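Local coordinates for protein probable zinc protease (Pseudomonas aeruginosa, PDB 4NNZ) that forms one subunit of a heterodimeric zinc protease of the M16 family and probably takes part in metallopeptidase activity, at residues A[8-22]-A[187-200]. Residues are numbered along the deposited sequence; the frame is centred on the assembly and turned at random.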
loop_
_atom_site.group_PDB
_atom_site.type_symbol
_atom_site.label_atom_id
_atom_site.label_comp_id
_atom_site.label_asym_id
_atom_site.label_seq_id
_atom_site.Cartn_x
_atom_site.Cartn_y
_atom_site.Cartn_z
ATOM N N HIS A 8 -7.094 35.100 15.032
ATOM C CA HIS A 8 -7.801 35.479 13.823
ATOM C C HIS A 8 -7.532 34.626 12.608
ATOM O O HIS A 8 -6.425 34.241 12.380
ATOM C CB HIS A 8 -7.385 36.861 13.432
ATOM C CG HIS A 8 -7.383 37.832 14.554
ATOM N ND1 HIS A 8 -8.502 38.537 14.922
ATOM C CD2 HIS A 8 -6.394 38.235 15.379
ATOM C CE1 HIS A 8 -8.204 39.329 15.931
ATOM N NE2 HIS A 8 -6.931 39.162 16.227
ATOM N N GLU A 9 -8.549 34.374 11.803
ATOM C CA GLU A 9 -8.399 33.579 10.607
ATOM C C GLU A 9 -8.856 34.272 9.327
ATOM O O GLU A 9 -10.003 34.625 9.193
ATOM C CB GLU A 9 -9.202 32.322 10.828
ATOM C CG GLU A 9 -9.600 31.534 9.618
ATOM C CD GLU A 9 -10.031 30.145 9.988
ATOM O OE1 GLU A 9 -9.979 29.256 9.132
ATOM O OE2 GLU A 9 -10.425 29.934 11.138
ATOM N N PHE A 10 -7.954 34.441 8.379
ATOM C CA PHE A 10 -8.324 34.946 7.072
ATOM C C PHE A 10 -7.674 34.166 5.951
ATOM O O PHE A 10 -6.670 33.569 6.152
ATOM C CB PHE A 10 -7.991 36.415 6.955
ATOM C CG PHE A 10 -6.537 36.714 7.026
ATOM C CD1 PHE A 10 -5.902 36.788 8.230
ATOM C CD2 PHE A 10 -5.822 36.947 5.889
ATOM C CE1 PHE A 10 -4.578 37.085 8.304
ATOM C CE2 PHE A 10 -4.496 37.250 5.950
ATOM C CZ PHE A 10 -3.873 37.317 7.164
ATOM N N SER A 11 -8.264 34.156 4.776
ATOM C CA SER A 11 -7.652 33.468 3.665
ATOM C C SER A 11 -7.452 34.349 2.489
ATOM O O SER A 11 -8.342 34.989 2.066
ATOM C CB SER A 11 -8.487 32.299 3.224
ATOM O OG SER A 11 -8.983 31.594 4.317
ATOM N N LEU A 12 -6.277 34.303 1.912
ATOM C CA LEU A 12 -5.968 35.091 0.760
ATOM C C LEU A 12 -6.664 34.578 -0.441
ATOM O O LEU A 12 -7.247 33.528 -0.435
ATOM C CB LEU A 12 -4.490 35.113 0.492
ATOM C CG LEU A 12 -3.669 35.551 1.677
ATOM C CD1 LEU A 12 -2.293 35.908 1.208
ATOM C CD2 LEU A 12 -4.279 36.740 2.363
ATOM N N ASP A 13 -6.593 35.366 -1.488
ATOM C CA ASP A 13 -7.296 35.114 -2.711
ATOM C C ASP A 13 -6.838 33.849 -3.335
ATOM O O ASP A 13 -7.623 33.171 -3.949
ATOM C CB ASP A 13 -7.071 36.254 -3.675
ATOM C CG ASP A 13 -8.183 37.246 -3.649
ATOM O OD1 ASP A 13 -9.292 36.894 -3.197
ATOM O OD2 ASP A 13 -7.935 38.385 -4.090
ATOM N N ASN A 14 -5.563 33.535 -3.169
ATOM C CA ASN A 14 -4.996 32.340 -3.762
ATOM C C ASN A 14 -5.345 31.116 -2.958
ATOM O O ASN A 14 -5.062 30.023 -3.344
ATOM C CB ASN A 14 -3.502 32.458 -4.062
ATOM C CG ASN A 14 -2.700 32.881 -2.880
ATOM O OD1 ASN A 14 -3.189 32.936 -1.786
ATOM N ND2 ASN A 14 -1.463 33.202 -3.113
ATOM N N GLY A 15 -6.059 31.319 -1.876
ATOM C CA GLY A 15 -6.512 30.222 -1.061
ATOM C C GLY A 15 -5.624 29.868 0.089
ATOM O O GLY A 15 -5.903 28.970 0.829
ATOM N N LEU A 16 -4.562 30.616 0.259
ATOM C CA LEU A 16 -3.743 30.457 1.409
ATOM C C LEU A 16 -4.580 30.852 2.562
ATOM O O LEU A 16 -5.247 31.825 2.498
ATOM C CB LEU A 16 -2.573 31.393 1.313
ATOM C CG LEU A 16 -1.609 31.306 2.470
ATOM C CD1 LEU A 16 -1.150 29.881 2.634
ATOM C CD2 LEU A 16 -0.437 32.192 2.201
ATOM N N LYS A 17 -4.530 30.087 3.627
ATOM C CA LYS A 17 -5.218 30.385 4.856
ATOM C C LYS A 17 -4.201 30.924 5.805
ATOM O O LYS A 17 -3.113 30.435 5.862
ATOM C CB LYS A 17 -5.824 29.126 5.428
ATOM C CG LYS A 17 -6.729 29.352 6.608
ATOM C CD LYS A 17 -7.440 28.078 7.003
ATOM C CE LYS A 17 -8.737 28.357 7.726
ATOM N NZ LYS A 17 -9.589 27.157 7.853
ATOM N N VAL A 18 -4.544 31.971 6.523
ATOM C CA VAL A 18 -3.616 32.573 7.441
ATOM C C VAL A 18 -4.217 32.581 8.819
ATOM O O VAL A 18 -5.342 32.943 8.988
ATOM C CB VAL A 18 -3.218 33.991 7.005
ATOM C CG1 VAL A 18 -2.217 34.561 7.964
ATOM C CG2 VAL A 18 -2.636 33.981 5.608
ATOM N N ILE A 19 -3.465 32.134 9.799
ATOM C CA ILE A 19 -3.937 32.170 11.157
ATOM C C ILE A 19 -2.975 32.920 12.028
ATOM O O ILE A 19 -1.802 32.690 11.979
ATOM C CB ILE A 19 -4.186 30.778 11.717
ATOM C CG1 ILE A 19 -5.240 30.069 10.892
ATOM C CG2 ILE A 19 -4.693 30.894 13.128
ATOM C CD1 ILE A 19 -5.389 28.609 11.178
ATOM N N VAL A 20 -3.491 33.857 12.797
ATOM C CA VAL A 20 -2.657 34.705 13.629
ATOM C C VAL A 20 -3.095 34.772 15.065
ATOM O O VAL A 20 -4.217 35.077 15.343
ATOM C CB VAL A 20 -2.626 36.140 13.109
ATOM C CG1 VAL A 20 -1.664 36.950 13.909
ATOM C CG2 VAL A 20 -2.196 36.167 11.677
ATOM N N ARG A 21 -2.180 34.510 15.975
ATOM C CA ARG A 21 -2.442 34.749 17.371
ATOM C C ARG A 21 -1.433 35.663 18.020
ATOM O O ARG A 21 -0.257 35.442 17.950
ATOM C CB ARG A 21 -2.504 33.467 18.147
ATOM C CG ARG A 21 -2.975 33.732 19.542
ATOM C CD ARG A 21 -2.992 32.469 20.329
ATOM N NE ARG A 21 -3.892 31.528 19.717
ATOM C CZ ARG A 21 -4.162 30.343 20.222
ATOM N NH1 ARG A 21 -3.601 29.977 21.349
ATOM N NH2 ARG A 21 -4.986 29.536 19.600
ATOM N N GLU A 22 -1.925 36.697 18.674
ATOM C CA GLU A 22 -1.085 37.684 19.296
ATOM C C GLU A 22 -0.736 37.311 20.708
ATOM O O GLU A 22 -1.578 36.930 21.462
ATOM C CB GLU A 22 -1.797 39.012 19.279
ATOM C CG GLU A 22 -2.194 39.427 17.886
ATOM C CD GLU A 22 -3.178 40.563 17.868
ATOM O OE1 GLU A 22 -3.351 41.194 16.808
ATOM O OE2 GLU A 22 -3.777 40.817 18.919
ATOM N N PRO A 187 -0.526 27.423 -2.653
ATOM C CA PRO A 187 -1.101 28.285 -1.636
ATOM C C PRO A 187 -2.381 27.744 -1.118
ATOM O O PRO A 187 -2.660 27.866 0.033
ATOM C CB PRO A 187 -1.355 29.563 -2.391
ATOM C CG PRO A 187 -0.490 29.494 -3.597
ATOM C CD PRO A 187 0.240 28.209 -3.607
ATOM N N ASN A 188 -3.133 27.097 -1.971
ATOM C CA ASN A 188 -4.385 26.545 -1.569
ATOM C C ASN A 188 -4.203 25.189 -0.942
ATOM O O ASN A 188 -5.147 24.560 -0.554
ATOM C CB ASN A 188 -5.367 26.514 -2.716
ATOM C CG ASN A 188 -4.781 25.959 -3.982
ATOM O OD1 ASN A 188 -3.867 26.511 -4.539
ATOM N ND2 ASN A 188 -5.340 24.880 -4.449
ATOM N N ASN A 189 -2.966 24.746 -0.841
ATOM C CA ASN A 189 -2.646 23.563 -0.084
ATOM C C ASN A 189 -1.909 23.850 1.189
ATOM O O ASN A 189 -1.368 22.977 1.771
ATOM C CB ASN A 189 -1.859 22.584 -0.922
ATOM C CG ASN A 189 -2.040 21.175 -0.469
ATOM O OD1 ASN A 189 -3.077 20.814 0.013
ATOM N ND2 ASN A 189 -1.027 20.387 -0.602
ATOM N N ALA A 190 -1.881 25.088 1.606
ATOM C CA ALA A 190 -1.009 25.486 2.674
ATOM C C ALA A 190 -1.633 26.351 3.738
ATOM O O ALA A 190 -2.602 27.007 3.512
ATOM C CB ALA A 190 0.210 26.156 2.102
ATOM N N THR A 191 -1.071 26.311 4.924
ATOM C CA THR A 191 -1.494 27.187 6.000
ATOM C C THR A 191 -0.340 27.935 6.607
ATOM O O THR A 191 0.624 27.354 6.932
ATOM C CB THR A 191 -2.180 26.441 7.127
ATOM O OG1 THR A 191 -3.237 25.681 6.599
ATOM C CG2 THR A 191 -2.783 27.383 8.019
ATOM N N LEU A 192 -0.470 29.233 6.777
ATOM C CA LEU A 192 0.550 30.019 7.390
ATOM C C LEU A 192 0.081 30.311 8.769
ATOM O O LEU A 192 -1.016 30.736 8.943
ATOM C CB LEU A 192 0.700 31.318 6.655
ATOM C CG LEU A 192 1.579 32.329 7.359
ATOM C CD1 LEU A 192 2.987 31.825 7.475
ATOM C CD2 LEU A 192 1.549 33.640 6.630
ATOM N N VAL A 193 0.910 30.041 9.762
ATOM C CA VAL A 193 0.522 30.283 11.125
ATOM C C VAL A 193 1.465 31.213 11.818
ATOM O O VAL A 193 2.641 31.022 11.758
ATOM C CB VAL A 193 0.441 28.997 11.924
ATOM C CG1 VAL A 193 -0.116 29.301 13.284
ATOM C CG2 VAL A 193 -0.451 28.026 11.215
ATOM N N VAL A 194 0.936 32.248 12.446
ATOM C CA VAL A 194 1.766 33.200 13.156
ATOM C C VAL A 194 1.338 33.454 14.579
ATOM O O VAL A 194 0.221 33.832 14.825
ATOM C CB VAL A 194 1.814 34.537 12.418
ATOM C CG1 VAL A 194 2.808 35.462 13.057
ATOM C CG2 VAL A 194 2.186 34.320 10.977
ATOM N N VAL A 195 2.230 33.264 15.519
ATOM C CA VAL A 195 1.928 33.647 16.872
ATOM C C VAL A 195 3.067 34.404 17.547
ATOM O O VAL A 195 4.230 34.176 17.279
ATOM C CB VAL A 195 1.275 32.510 17.717
ATOM C CG1 VAL A 195 1.009 31.268 16.922
ATOM C CG2 VAL A 195 2.010 32.190 18.983
ATOM N N GLY A 196 2.701 35.323 18.418
ATOM C CA GLY A 196 3.697 36.133 19.054
ATOM C C GLY A 196 3.365 37.597 19.102
ATOM O O GLY A 196 2.246 37.997 18.987
ATOM N N ASP A 197 4.400 38.389 19.211
ATOM C CA ASP A 197 4.311 39.802 19.429
ATOM C C ASP A 197 4.058 40.493 18.111
ATOM O O ASP A 197 4.912 41.153 17.571
ATOM C CB ASP A 197 5.652 40.239 20.003
ATOM C CG ASP A 197 5.661 41.642 20.493
ATOM O OD1 ASP A 197 4.676 42.087 21.081
ATOM O OD2 ASP A 197 6.683 42.302 20.318
ATOM N N VAL A 198 2.861 40.327 17.586
ATOM C CA VAL A 198 2.490 41.000 16.364
ATOM C C VAL A 198 1.035 41.324 16.390
ATOM O O VAL A 198 0.309 40.834 17.215
ATOM C CB VAL A 198 2.692 40.158 15.109
ATOM C CG1 VAL A 198 4.149 39.998 14.784
ATOM C CG2 VAL A 198 1.999 38.834 15.257
ATOM N N THR A 199 0.625 42.123 15.422
ATOM C CA THR A 199 -0.752 42.495 15.241
ATOM C C THR A 199 -1.295 41.843 14.013
ATOM O O THR A 199 -0.647 41.753 13.016
ATOM C CB THR A 199 -0.901 43.999 15.116
ATOM O OG1 THR A 199 -0.153 44.462 14.000
ATOM C CG2 THR A 199 -0.359 44.635 16.324
ATOM N N ALA A 200 -2.522 41.397 14.103
ATOM C CA ALA A 200 -3.117 40.602 13.071
ATOM C C ALA A 200 -3.179 41.351 11.783
ATOM O O ALA A 200 -3.124 40.768 10.730
ATOM C CB ALA A 200 -4.490 40.154 13.491
HETATM O O HOH W 1 -5.006 26.721 1.835
#
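Val18 and Leu192 run alongside each other on one face of the parallel pair formed by strands 17-22 and 190-196, Val18 CG1 lying 4.1 Å from Leu192 CD2, in the mixed sheet of the N-terminal half of this M16-family chain. Parallel character follows from the 6° between strand directions and from the ladder. Ile19 bonds to the two residues that flank its bridge partner Val193: Ile19 N reaches Leu192 O at 2.9 Å, and Ile19 O accepts Val194 N at 2.8 Å. Hairpin partner 7-11 flanks 17-22, and 28-35 pairs with the far edge of 190-196.

Val18, Val20, Leu192 and Val194 share one face; Val203 of helix 200-211 packs on both Val20 and Val194. The other face carries Ile19 and Val195, covered by helix 367-379. There Arg21 CB meets Val195 CB at 3.9 Å before the arginine chain leads away.

Just ahead of the ladder, the Asn14 side chain is set roughly perpendicular to Pro187: the amide carbon CG of Asn14 lies 3.6 Å from Pro187 CB, while Asn14 ND2 donates a hydrogen bond to Ile214 O. Leu16 extends CD1 to 4.0 Å from Ala190 CB.

At the opposite end, Glu22 bridges to the start of helix 200-211, where Thr199 is the N-cap. Glu22 CG stands anti to its own carbonyl carbon (chi1 -56°), and the extended chain beyond delivers the carboxylate to Ala200. Glu22 OE1 receives Ala200 N at 2.8 Å through its anti lone pair, with a bent N-H...O angle of 145°.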